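Local coordinates for bromo domain containing protein (Cryptosporidium parvum, PDB 5U9N) that probably recognises acetylated lysines through its second bromodomain, whose pocket binds the inhibitor bromosporine, at residues 46-60 with 99-113. Residues are numbered along the deposited sequence; the frame is centred on the assembly and turned at random.
With BMF (Bromosporine), chain C.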
ATOM      1  N   ARG A  46     -16.861 -11.983  -2.227  1.00 58.34           N
ATOM      2  CA  ARG A  46     -16.966 -11.669  -0.807  1.00 56.43           C
ATOM      3  C   ARG A  46     -16.113 -10.431  -0.514  1.00 53.79           C
ATOM      4  O   ARG A  46     -16.509  -9.607   0.299  1.00 52.92           O
ATOM      5  CB  ARG A  46     -16.522 -12.868   0.074  1.00 56.22           C
ATOM      6  CG  ARG A  46     -16.718 -12.609   1.587  1.00 66.98           C
ATOM      7  CD  ARG A  46     -16.346 -13.796   2.474  1.00 75.95           C
ATOM      8  NE  ARG A  46     -14.901 -14.081   2.474  1.00 77.31           N
ATOM      9  CZ  ARG A  46     -14.288 -14.980   1.694  1.00 90.96           C
ATOM     10  NH1 ARG A  46     -12.975 -15.161   1.784  1.00 73.85           N
ATOM     11  NH2 ARG A  46     -14.985 -15.697   0.811  1.00 83.98           N
ATOM     12  N   TYR A  47     -14.985 -10.270  -1.235  1.00 46.94           N
ATOM     13  CA  TYR A  47     -14.079  -9.126  -1.066  1.00 44.87           C
ATOM     14  C   TYR A  47     -14.778  -7.793  -1.349  1.00 49.42           C
ATOM     15  O   TYR A  47     -14.547  -6.835  -0.628  1.00 48.10           O
ATOM     16  CB  TYR A  47     -12.854  -9.261  -1.983  1.00 45.01           C
ATOM     17  CG  TYR A  47     -11.724  -8.331  -1.601  1.00 44.99           C
ATOM     18  CD1 TYR A  47     -10.777  -8.707  -0.660  1.00 44.80           C
ATOM     19  CD2 TYR A  47     -11.595  -7.079  -2.189  1.00 46.00           C
ATOM     20  CE1 TYR A  47      -9.734  -7.865  -0.310  1.00 43.50           C
ATOM     21  CE2 TYR A  47     -10.569  -6.213  -1.823  1.00 44.55           C
ATOM     22  CZ  TYR A  47      -9.647  -6.606  -0.871  1.00 49.31           C
ATOM     23  OH  TYR A  47      -8.597  -5.788  -0.522  1.00 52.15           O
ATOM     24  N   LYS A  48     -15.595  -7.718  -2.401  1.00 47.79           N
ATOM     25  CA  LYS A  48     -16.314  -6.480  -2.743  1.00 48.71           C
ATOM     26  C   LYS A  48     -17.302  -6.111  -1.635  1.00 53.94           C
ATOM     27  O   LYS A  48     -17.537  -4.928  -1.386  1.00 53.79           O
ATOM     28  CB  LYS A  48     -17.078  -6.639  -4.073  1.00 53.58           C
ATOM     29  CG  LYS A  48     -16.200  -6.701  -5.309  1.00 72.79           C
ATOM     30  CD  LYS A  48     -17.062  -6.675  -6.601  1.00 84.89           C
ATOM     31  CE  LYS A  48     -16.255  -6.433  -7.862  1.00 95.35           C
ATOM     32  NZ  LYS A  48     -17.094  -5.888  -8.968  1.00104.23           N
ATOM     33  N   GLU A  49     -17.908  -7.129  -0.996  1.00 52.03           N
ATOM     34  CA  GLU A  49     -18.860  -6.932   0.096  1.00 52.90           C
ATOM     35  C   GLU A  49     -18.132  -6.452   1.374  1.00 55.01           C
ATOM     36  O   GLU A  49     -18.607  -5.549   2.055  1.00 55.68           O
ATOM     37  CB  GLU A  49     -19.616  -8.261   0.371  1.00 56.22           C
ATOM     38  CG  GLU A  49     -20.951  -8.089   1.077  1.00 70.51           C
ATOM     39  N   VAL A  50     -16.967  -7.035   1.666  1.00 49.97           N
ATOM     40  CA  VAL A  50     -16.207  -6.737   2.880  1.00 47.47           C
ATOM     41  C   VAL A  50     -15.393  -5.440   2.721  1.00 47.44           C
ATOM     42  O   VAL A  50     -15.374  -4.625   3.638  1.00 45.24           O
ATOM     43  CB  VAL A  50     -15.287  -7.938   3.245  1.00 50.42           C
ATOM     44  CG1 VAL A  50     -14.387  -7.612   4.448  1.00 48.89           C
ATOM     45  CG2 VAL A  50     -16.114  -9.193   3.520  1.00 51.67           C
ATOM     46  N   ILE A  51     -14.731  -5.243   1.567  1.00 42.81           N
ATOM     47  CA  ILE A  51     -13.874  -4.074   1.357  1.00 39.82           C
ATOM     48  C   ILE A  51     -14.503  -3.064   0.352  1.00 45.68           C
ATOM     49  O   ILE A  51     -14.526  -3.327  -0.844  1.00 46.81           O
ATOM     50  CB  ILE A  51     -12.487  -4.537   0.873  1.00 39.50           C
ATOM     51  CG1 ILE A  51     -11.817  -5.483   1.918  1.00 37.06           C
ATOM     52  CG2 ILE A  51     -11.603  -3.329   0.591  1.00 40.18           C
ATOM     53  CD1 ILE A  51     -11.685  -4.880   3.434  1.00 36.28           C
ATOM     54  N   PRO A  52     -14.868  -1.846   0.815  1.00 42.97           N
ATOM     55  CA  PRO A  52     -15.463  -0.860  -0.103  1.00 44.08           C
ATOM     56  C   PRO A  52     -14.436  -0.120  -0.984  1.00 47.30           C
ATOM     57  O   PRO A  52     -14.801   0.338  -2.069  1.00 48.21           O
ATOM     58  CB  PRO A  52     -16.160   0.116   0.845  1.00 46.48           C
ATOM     59  CG  PRO A  52     -15.364   0.058   2.091  1.00 49.25           C
ATOM     60  CD  PRO A  52     -14.918  -1.372   2.216  1.00 44.42           C
ATOM     61  N   GLU A  53     -13.174   0.052  -0.505  1.00 41.33           N
ATOM     62  CA  GLU A  53     -12.137   0.760  -1.267  1.00 39.05           C
ATOM     63  C   GLU A  53     -10.862  -0.094  -1.386  1.00 40.48           C
ATOM     64  O   GLU A  53     -10.000  -0.037  -0.526  1.00 37.05           O
ATOM     65  CB  GLU A  53     -11.817   2.120  -0.612  1.00 39.22           C
ATOM     66  CG  GLU A  53     -10.997   3.055  -1.503  1.00 50.98           C
ATOM     67  CD  GLU A  53     -10.441   4.313  -0.834  1.00 68.76           C
ATOM     68  OE1 GLU A  53     -10.722   4.538   0.370  1.00 45.04           O
ATOM     69  OE2 GLU A  53      -9.710   5.068  -1.521  1.00 53.92           O
ATOM     70  N   ALA A  54     -10.725  -0.835  -2.475  1.00 40.62           N
ATOM     71  CA  ALA A  54      -9.512  -1.630  -2.701  1.00 40.96           C
ATOM     72  C   ALA A  54      -8.342  -0.736  -3.132  1.00 48.46           C
ATOM     73  O   ALA A  54      -8.562   0.353  -3.652  1.00 50.67           O
ATOM     74  CB  ALA A  54      -9.761  -2.683  -3.752  1.00 41.94           C
ATOM     75  N   CYS A  55      -7.103  -1.182  -2.881  1.00 44.77           N
ATOM     76  CA  CYS A  55      -5.918  -0.437  -3.297  1.00 44.98           C
ATOM     77  C   CYS A  55      -4.693  -1.373  -3.420  1.00 46.10           C
ATOM     78  O   CYS A  55      -4.722  -2.508  -2.927  1.00 44.93           O
ATOM     79  CB  CYS A  55      -5.641   0.712  -2.332  1.00 45.81           C
ATOM     80  SG  CYS A  55      -4.549   1.987  -3.007  1.00 51.14           S
ATOM     81  N   ASP A  56      -3.605  -0.887  -4.067  1.00 41.36           N
ATOM     82  CA  ASP A  56      -2.379  -1.690  -4.249  1.00 40.59           C
ATOM     83  C   ASP A  56      -1.229  -0.817  -4.733  1.00 41.85           C
ATOM     84  O   ASP A  56      -1.443   0.334  -5.091  1.00 40.69           O
ATOM     85  CB  ASP A  56      -2.620  -2.846  -5.224  1.00 44.03           C
ATOM     86  CG  ASP A  56      -3.466  -2.447  -6.402  1.00 59.96           C
ATOM     87  OD1 ASP A  56      -2.908  -1.875  -7.359  1.00 62.02           O
ATOM     88  OD2 ASP A  56      -4.709  -2.587  -6.315  1.00 66.80           O
ATOM     89  N   TYR A  57      -0.007  -1.364  -4.713  1.00 38.22           N
ATOM     90  CA  TYR A  57       1.220  -0.609  -5.001  1.00 37.89           C
ATOM     91  C   TYR A  57       1.271  -0.084  -6.405  1.00 43.08           C
ATOM     92  O   TYR A  57       1.689   1.053  -6.600  1.00 43.75           O
ATOM     93  CB  TYR A  57       2.480  -1.474  -4.764  1.00 38.71           C
ATOM     94  CG  TYR A  57       2.698  -1.971  -3.345  1.00 39.28           C
ATOM     95  CD1 TYR A  57       2.215  -1.255  -2.245  1.00 40.44           C
ATOM     96  CD2 TYR A  57       3.477  -3.093  -3.093  1.00 40.58           C
ATOM     97  CE1 TYR A  57       2.478  -1.671  -0.939  1.00 38.98           C
ATOM     98  CE2 TYR A  57       3.743  -3.516  -1.796  1.00 40.33           C
ATOM     99  CZ  TYR A  57       3.243  -2.806  -0.721  1.00 44.87           C
ATOM    100  OH  TYR A  57       3.526  -3.229   0.556  1.00 43.92           O
ATOM    101  N   ILE A  58       0.933  -0.905  -7.394  1.00 42.25           N
ATOM    102  CA  ILE A  58       1.015  -0.462  -8.794  1.00 44.05           C
ATOM    103  C   ILE A  58      -0.003   0.671  -9.039  1.00 45.18           C
ATOM    104  O   ILE A  58       0.314   1.618  -9.758  1.00 45.34           O
ATOM    105  CB  ILE A  58       0.834  -1.657  -9.786  1.00 49.50           C
ATOM    106  CG1 ILE A  58       1.294  -1.259 -11.212  1.00 53.40           C
ATOM    107  CG2 ILE A  58      -0.621  -2.169  -9.824  1.00 49.31           C
ATOM    108  CD1 ILE A  58       2.820  -0.830 -11.312  1.00 64.58           C
ATOM    109  N   THR A  59      -1.183   0.613  -8.369  1.00 40.51           N
ATOM    110  CA  THR A  59      -2.217   1.662  -8.481  1.00 40.54           C
ATOM    111  C   THR A  59      -1.723   2.969  -7.819  1.00 43.56           C
ATOM    112  O   THR A  59      -1.948   4.033  -8.358  1.00 44.58           O
ATOM    113  CB  THR A  59      -3.542   1.188  -7.860  1.00 42.82           C
ATOM    114  OG1 THR A  59      -4.064   0.137  -8.647  1.00 48.44           O
ATOM    115  CG2 THR A  59      -4.575   2.294  -7.784  1.00 42.62           C
ATOM    116  N   ILE A  60      -1.042   2.874  -6.680  1.00 39.08           N
ATOM    117  CA  ILE A  60      -0.480   4.053  -6.006  1.00 38.52           C
ATOM    118  C   ILE A  60       0.649   4.640  -6.863  1.00 43.55           C
ATOM    119  O   ILE A  60       0.701   5.860  -7.046  1.00 43.29           O
ATOM    120  CB  ILE A  60       0.018   3.710  -4.576  1.00 39.21           C
ATOM    121  CG1 ILE A  60      -1.159   3.366  -3.664  1.00 38.77           C
ATOM    122  CG2 ILE A  60       0.810   4.880  -3.994  1.00 39.55           C
ATOM    123  CD1 ILE A  60      -0.734   2.837  -2.246  1.00 42.43           C
ATOM    124  N   PHE A  99      -0.963   9.951   0.187  1.00 34.74           N
ATOM    125  CA  PHE A  99      -0.120   8.790  -0.057  1.00 33.95           C
ATOM    126  C   PHE A  99      -0.109   7.899   1.182  1.00 38.66           C
ATOM    127  O   PHE A  99      -0.260   6.673   1.058  1.00 39.41           O
ATOM    128  CB  PHE A  99       1.324   9.209  -0.419  1.00 35.69           C
ATOM    129  CG  PHE A  99       2.260   8.045  -0.627  1.00 34.18           C
ATOM    130  CD1 PHE A  99       2.304   7.380  -1.837  1.00 36.93           C
ATOM    131  CD2 PHE A  99       3.033   7.567   0.409  1.00 34.43           C
ATOM    132  CE1 PHE A  99       3.135   6.273  -2.010  1.00 36.75           C
ATOM    133  CE2 PHE A  99       3.906   6.500   0.212  1.00 37.36           C
ATOM    134  CZ  PHE A  99       3.924   5.844  -0.986  1.00 34.90           C
ATOM    135  N   GLU A 100       0.068   8.505   2.379  1.00 33.28           N
ATOM    136  CA  GLU A 100       0.063   7.743   3.634  1.00 31.27           C
ATOM    137  C   GLU A 100      -1.256   6.960   3.790  1.00 35.36           C
ATOM    138  O   GLU A 100      -1.245   5.774   4.119  1.00 33.37           O
ATOM    139  CB  GLU A 100       0.264   8.670   4.825  1.00 32.28           C
ATOM    140  CG  GLU A 100       0.482   7.931   6.134  1.00 37.43           C
ATOM    141  CD  GLU A 100       0.492   8.801   7.371  1.00 52.76           C
ATOM    142  OE1 GLU A 100       0.818  10.004   7.254  1.00 54.24           O
ATOM    143  OE2 GLU A 100       0.214   8.266   8.469  1.00 48.80           O
ATOM    144  N   ARG A 101      -2.380   7.632   3.579  1.00 33.08           N
ATOM    145  CA  ARG A 101      -3.695   6.993   3.651  1.00 31.67           C
ATOM    146  C   ARG A 101      -3.800   5.763   2.720  1.00 34.27           C
ATOM    147  O   ARG A 101      -4.277   4.708   3.137  1.00 32.70           O
ATOM    148  CB  ARG A 101      -4.777   7.990   3.270  1.00 29.74           C
ATOM    149  CG  ARG A 101      -6.178   7.453   3.493  1.00 41.30           C
ATOM    150  CD  ARG A 101      -7.245   8.484   3.202  1.00 38.24           C
ATOM    151  NE  ARG A 101      -7.504   8.601   1.775  1.00 33.45           N
ATOM    152  CZ  ARG A 101      -8.153   7.690   1.045  1.00 54.21           C
ATOM    153  NH1 ARG A 101      -8.357   7.893  -0.251  1.00 45.32           N
ATOM    154  NH2 ARG A 101      -8.591   6.563   1.605  1.00 55.01           N
ATOM    155  N   LEU A 102      -3.387   5.921   1.461  1.00 31.83           N
ATOM    156  CA  LEU A 102      -3.546   4.886   0.455  1.00 31.46           C
ATOM    157  C   LEU A 102      -2.675   3.674   0.770  1.00 33.65           C
ATOM    158  O   LEU A 102      -3.139   2.545   0.657  1.00 31.21           O
ATOM    159  CB  LEU A 102      -3.219   5.442  -0.948  1.00 32.83           C
ATOM    160  CG  LEU A 102      -4.285   6.394  -1.580  1.00 37.30           C
ATOM    161  CD1 LEU A 102      -3.801   6.912  -2.968  1.00 37.96           C
ATOM    162  CD2 LEU A 102      -5.651   5.697  -1.736  1.00 33.79           C
ATOM    163  N   VAL A 103      -1.437   3.894   1.185  1.00 32.84           N
ATOM    164  CA  VAL A 103      -0.555   2.776   1.541  1.00 32.14           C
ATOM    165  C   VAL A 103      -1.128   2.021   2.754  1.00 35.43           C
ATOM    166  O   VAL A 103      -1.184   0.795   2.725  1.00 36.08           O
ATOM    167  CB  VAL A 103       0.892   3.239   1.802  1.00 34.41           C
ATOM    168  CG1 VAL A 103       1.707   2.125   2.444  1.00 33.26           C
ATOM    169  CG2 VAL A 103       1.550   3.708   0.501  1.00 34.45           C
ATOM    170  N   LYS A 104      -1.569   2.740   3.795  1.00 30.15           N
ATOM    171  CA  LYS A 104      -2.111   2.103   4.990  1.00 28.44           C
ATOM    172  C   LYS A 104      -3.447   1.427   4.716  1.00 32.90           C
ATOM    173  O   LYS A 104      -3.754   0.425   5.356  1.00 33.62           O
ATOM    174  CB  LYS A 104      -2.251   3.097   6.110  1.00 29.33           C
ATOM    175  CG  LYS A 104      -0.919   3.525   6.663  1.00 30.77           C
ATOM    176  CD  LYS A 104      -1.106   4.435   7.851  1.00 26.63           C
ATOM    177  CE  LYS A 104       0.118   4.523   8.706  1.00 27.40           C
ATOM    178  NZ  LYS A 104      -0.062   5.525   9.821  1.00 40.22           N
ATOM    179  N   LEU A 105      -4.206   1.930   3.736  1.00 30.06           N
ATOM    180  CA  LEU A 105      -5.473   1.316   3.288  1.00 30.62           C
ATOM    181  C   LEU A 105      -5.245  -0.127   2.773  1.00 34.24           C
ATOM    182  O   LEU A 105      -6.085  -0.991   2.988  1.00 34.56           O
ATOM    183  CB  LEU A 105      -6.103   2.190   2.170  1.00 31.45           C
ATOM    184  CG  LEU A 105      -7.376   1.694   1.525  1.00 37.28           C
ATOM    185  CD1 LEU A 105      -8.520   1.685   2.508  1.00 37.06           C
ATOM    186  CD2 LEU A 105      -7.720   2.538   0.342  1.00 42.00           C
ATOM    187  N   ILE A 106      -4.121  -0.358   2.084  1.00 31.92           N
ATOM    188  CA  ILE A 106      -3.713  -1.671   1.563  1.00 31.14           C
ATOM    189  C   ILE A 106      -3.589  -2.668   2.715  1.00 34.72           C
ATOM    190  O   ILE A 106      -4.046  -3.789   2.605  1.00 37.05           O
ATOM    191  CB  ILE A 106      -2.349  -1.543   0.793  1.00 34.58           C
ATOM    192  CG1 ILE A 106      -2.527  -0.748  -0.502  1.00 35.71           C
ATOM    193  CG2 ILE A 106      -1.730  -2.929   0.470  1.00 36.60           C
ATOM    194  CD1 ILE A 106      -1.213  -0.397  -1.205  1.00 44.63           C
ATOM    195  N   PHE A 107      -2.908  -2.282   3.779  1.00 30.54           N
ATOM    196  CA  PHE A 107      -2.659  -3.173   4.914  1.00 28.23           C
ATOM    197  C   PHE A 107      -3.895  -3.349   5.821  1.00 33.37           C
ATOM    198  O   PHE A 107      -4.074  -4.446   6.332  1.00 36.09           O
ATOM    199  CB  PHE A 107      -1.461  -2.667   5.735  1.00 28.08           C
ATOM    200  CG  PHE A 107      -0.203  -2.485   4.899  1.00 27.58           C
ATOM    201  CD1 PHE A 107       0.162  -3.427   3.942  1.00 30.10           C
ATOM    202  CD2 PHE A 107       0.574  -1.342   5.024  1.00 27.31           C
ATOM    203  CE1 PHE A 107       1.279  -3.229   3.133  1.00 31.00           C
ATOM    204  CE2 PHE A 107       1.677  -1.134   4.194  1.00 30.76           C
ATOM    205  CZ  PHE A 107       2.002  -2.064   3.233  1.00 30.30           C
ATOM    206  N   SER A 108      -4.769  -2.323   5.981  1.00 28.56           N
ATOM    207  CA  SER A 108      -5.960  -2.466   6.808  1.00 28.70           C
ATOM    208  C   SER A 108      -7.022  -3.277   6.102  1.00 35.85           C
ATOM    209  O   SER A 108      -7.791  -3.974   6.768  1.00 37.55           O
ATOM    210  CB  SER A 108      -6.523  -1.103   7.208  1.00 33.32           C
ATOM    211  OG  SER A 108      -6.941  -0.323   6.104  1.00 43.81           O
ATOM    212  N   ASN A 109      -7.104  -3.185   4.764  1.00 31.77           N
ATOM    213  CA  ASN A 109      -8.071  -4.002   4.011  1.00 32.75           C
ATOM    214  C   ASN A 109      -7.687  -5.479   4.138  1.00 34.99           C
ATOM    215  O   ASN A 109      -8.538  -6.333   4.373  1.00 34.66           O
ATOM    216  CB  ASN A 109      -8.095  -3.601   2.526  1.00 32.99           C
ATOM    217  CG  ASN A 109      -8.730  -2.264   2.262  1.00 49.00           C
ATOM    218  OD1 ASN A 109      -9.372  -1.668   3.129  1.00 41.56           O
ATOM    219  ND2 ASN A 109      -8.552  -1.758   1.054  1.00 41.26           N
ATOM    220  N   CYS A 110      -6.401  -5.758   4.039  1.00 30.23           N
ATOM    221  CA  CYS A 110      -5.889  -7.106   4.168  1.00 30.79           C
ATOM    222  C   CYS A 110      -6.116  -7.637   5.584  1.00 35.68           C
ATOM    223  O   CYS A 110      -6.456  -8.796   5.748  1.00 36.60           O
ATOM    224  CB  CYS A 110      -4.412  -7.147   3.795  1.00 30.29           C
ATOM    225  SG  CYS A 110      -3.673  -8.783   3.924  1.00 34.50           S
ATOM    226  N   MET A 111      -5.955  -6.799   6.583  1.00 32.85           N
ATOM    227  CA  MET A 111      -6.139  -7.216   7.970  1.00 32.18           C
ATOM    228  C   MET A 111      -7.628  -7.285   8.356  1.00 36.12           C
ATOM    229  O   MET A 111      -7.955  -8.000   9.293  1.00 38.38           O
ATOM    230  CB  MET A 111      -5.364  -6.284   8.915  1.00 32.96           C
ATOM    231  CG  MET A 111      -3.839  -6.482   8.799  1.00 34.52           C
ATOM    232  SD  MET A 111      -2.904  -5.634  10.062  1.00 37.82           S
ATOM    233  CE  MET A 111      -2.785  -4.009   9.355  1.00 34.86           C
ATOM    234  N   ILE A 112      -8.533  -6.619   7.612  1.00 31.56           N
ATOM    235  CA  ILE A 112      -9.995  -6.770   7.850  1.00 31.50           C
ATOM    236  C   ILE A 112     -10.514  -8.045   7.152  1.00 36.77           C
ATOM    237  O   ILE A 112     -11.389  -8.726   7.692  1.00 39.16           O
ATOM    238  CB  ILE A 112     -10.782  -5.511   7.367  1.00 34.10           C
ATOM    239  CG1 ILE A 112     -10.488  -4.341   8.286  1.00 32.82           C
ATOM    240  CG2 ILE A 112     -12.325  -5.765   7.293  1.00 35.65           C
ATOM    241  CD1 ILE A 112     -10.731  -3.073   7.723  1.00 30.35           C
ATOM    242  N   PHE A 113     -10.018  -8.335   5.939  1.00 32.62           N
ATOM    243  CA  PHE A 113     -10.516  -9.442   5.136  1.00 33.71           C
ATOM    244  C   PHE A 113      -9.964 -10.806   5.579  1.00 40.87           C
ATOM    245  O   PHE A 113     -10.661 -11.815   5.425  1.00 42.27           O
ATOM    246  CB  PHE A 113     -10.170  -9.210   3.646  1.00 35.16           C
ATOM    247  CG  PHE A 113     -10.839 -10.179   2.687  1.00 38.27           C
ATOM    248  CD1 PHE A 113     -12.209 -10.128   2.464  1.00 42.37           C
ATOM    249  CD2 PHE A 113     -10.098 -11.142   2.015  1.00 40.70           C
ATOM    250  CE1 PHE A 113     -12.836 -11.046   1.607  1.00 44.33           C
ATOM    251  CE2 PHE A 113     -10.721 -12.062   1.168  1.00 45.24           C
ATOM    252  CZ  PHE A 113     -12.089 -12.002   0.958  1.00 43.72           C
TER
HETATM  253  C10 BMF C 501      -3.313 -12.840  -3.057  1.00 46.94           C
HETATM  254  N12 BMF C 501      -4.043 -11.112  -1.635  1.00 46.39           N
HETATM  255  C15 BMF C 501      -5.761 -12.853  -0.119  1.00 49.49           C
HETATM  256  C17 BMF C 501      -7.062 -14.921   0.441  1.00 61.68           C
HETATM  257  C20 BMF C 501      -7.653 -17.639   2.043  1.00 66.57           C
HETATM  258  C22 BMF C 501      -4.983 -13.279  -1.165  1.00 46.31           C
HETATM  259  C26 BMF C 501      -4.147  -8.273  -0.636  1.00 43.58           C
HETATM  260  C28 BMF C 501      -2.377 -14.588  -4.421  1.00 48.07           C
HETATM  261  C01 BMF C 501      -0.817 -14.132  -6.349  1.00 40.48           C
HETATM  262  C02 BMF C 501      -1.688 -13.668  -5.208  1.00 45.88           C
HETATM  263  C03 BMF C 501      -1.826 -12.305  -4.886  1.00 47.98           C
HETATM  264  N04 BMF C 501      -1.128 -11.310  -5.625  1.00 56.73           N
HETATM  265  S05 BMF C 501      -1.782 -10.346  -6.763  1.00 66.09           S
HETATM  266  C06 BMF C 501      -3.254  -9.686  -6.081  1.00 66.16           C
HETATM  267  O07 BMF C 501      -0.860  -9.272  -6.974  1.00 65.54           O
HETATM  268  O08 BMF C 501      -2.130 -11.183  -7.869  1.00 70.46           O
HETATM  269  C09 BMF C 501      -2.620 -11.904  -3.818  1.00 47.65           C
HETATM  270  C11 BMF C 501      -4.136 -12.392  -1.918  1.00 44.80           C
HETATM  271  N13 BMF C 501      -4.828 -10.697  -0.584  1.00 46.47           N
HETATM  272  C14 BMF C 501      -5.685 -11.455   0.183  1.00 47.13           C
HETATM  273  N16 BMF C 501      -6.642 -13.630   0.684  1.00 53.81           N
HETATM  274  O18 BMF C 501      -7.905 -15.314   1.433  1.00 65.15           O
HETATM  275  C19 BMF C 501      -8.511 -16.645   1.305  1.00 65.54           C
HETATM  276  O21 BMF C 501      -6.715 -15.615  -0.492  1.00 63.77           O
HETATM  277  N23 BMF C 501      -6.310 -10.660   1.041  1.00 45.79           N
HETATM  278  N24 BMF C 501      -5.842  -9.366   0.829  1.00 44.10           N
HETATM  279  C25 BMF C 501      -4.953  -9.409  -0.125  1.00 45.08           C
HETATM  280  C27 BMF C 501      -3.177 -14.191  -3.368  1.00 48.23           C
HETATM  281  O   HOH W   1      -7.123  -3.481  -1.081  1.00 41.28           O
HETATM  282  O   HOH W   2     -11.768  -0.166   2.390  1.00 39.44           O
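N109, buried on helix 96-113, gives its amide ND2 to the backbone oxygen of E53 (2.7 Å), a short bond bent to 140° at the hydrogen. An amide suits this place because it can both give and accept: ND2 also donates to a water that takes the N-H of C55 and is hydrogen-bonded to Y47 OH, while OD1 accepts from a second water held by E53 N. Nearer the surface the extended side chain of E53 forms a salt bridge with R101, whose flat guanidinium can face a carboxylate with two N-H groups. E53 OE1 is met on its syn side by R101 NH2 (3.2 Å), the two planes nearly coplanar; the second bond, R101 NH1 to E53 OE2, is weak. L105 CD2 packs against E53 CD (3.5 Å).

Apolar packing fills both ends. Branched I60 is a knob filling the hole among F99, L102, V103 and I106, its CD1 3.4 Å from I106 CD1. At the far end the broad F113 face takes the CD1 edge of the Y47 ring over its centre, a T-shaped pair with planes at 67°, and V50 CB lies at the F113 edge, in its plane (3.9 Å from CD1). Helix 96-113, the αB helix of the bromodomain's left-handed four-helix bundle, supplies C110 and F113 to the bromosporine pocket, the site expected to take acetyl-lysine, and the end of the ZA loop is fastened to this same helix.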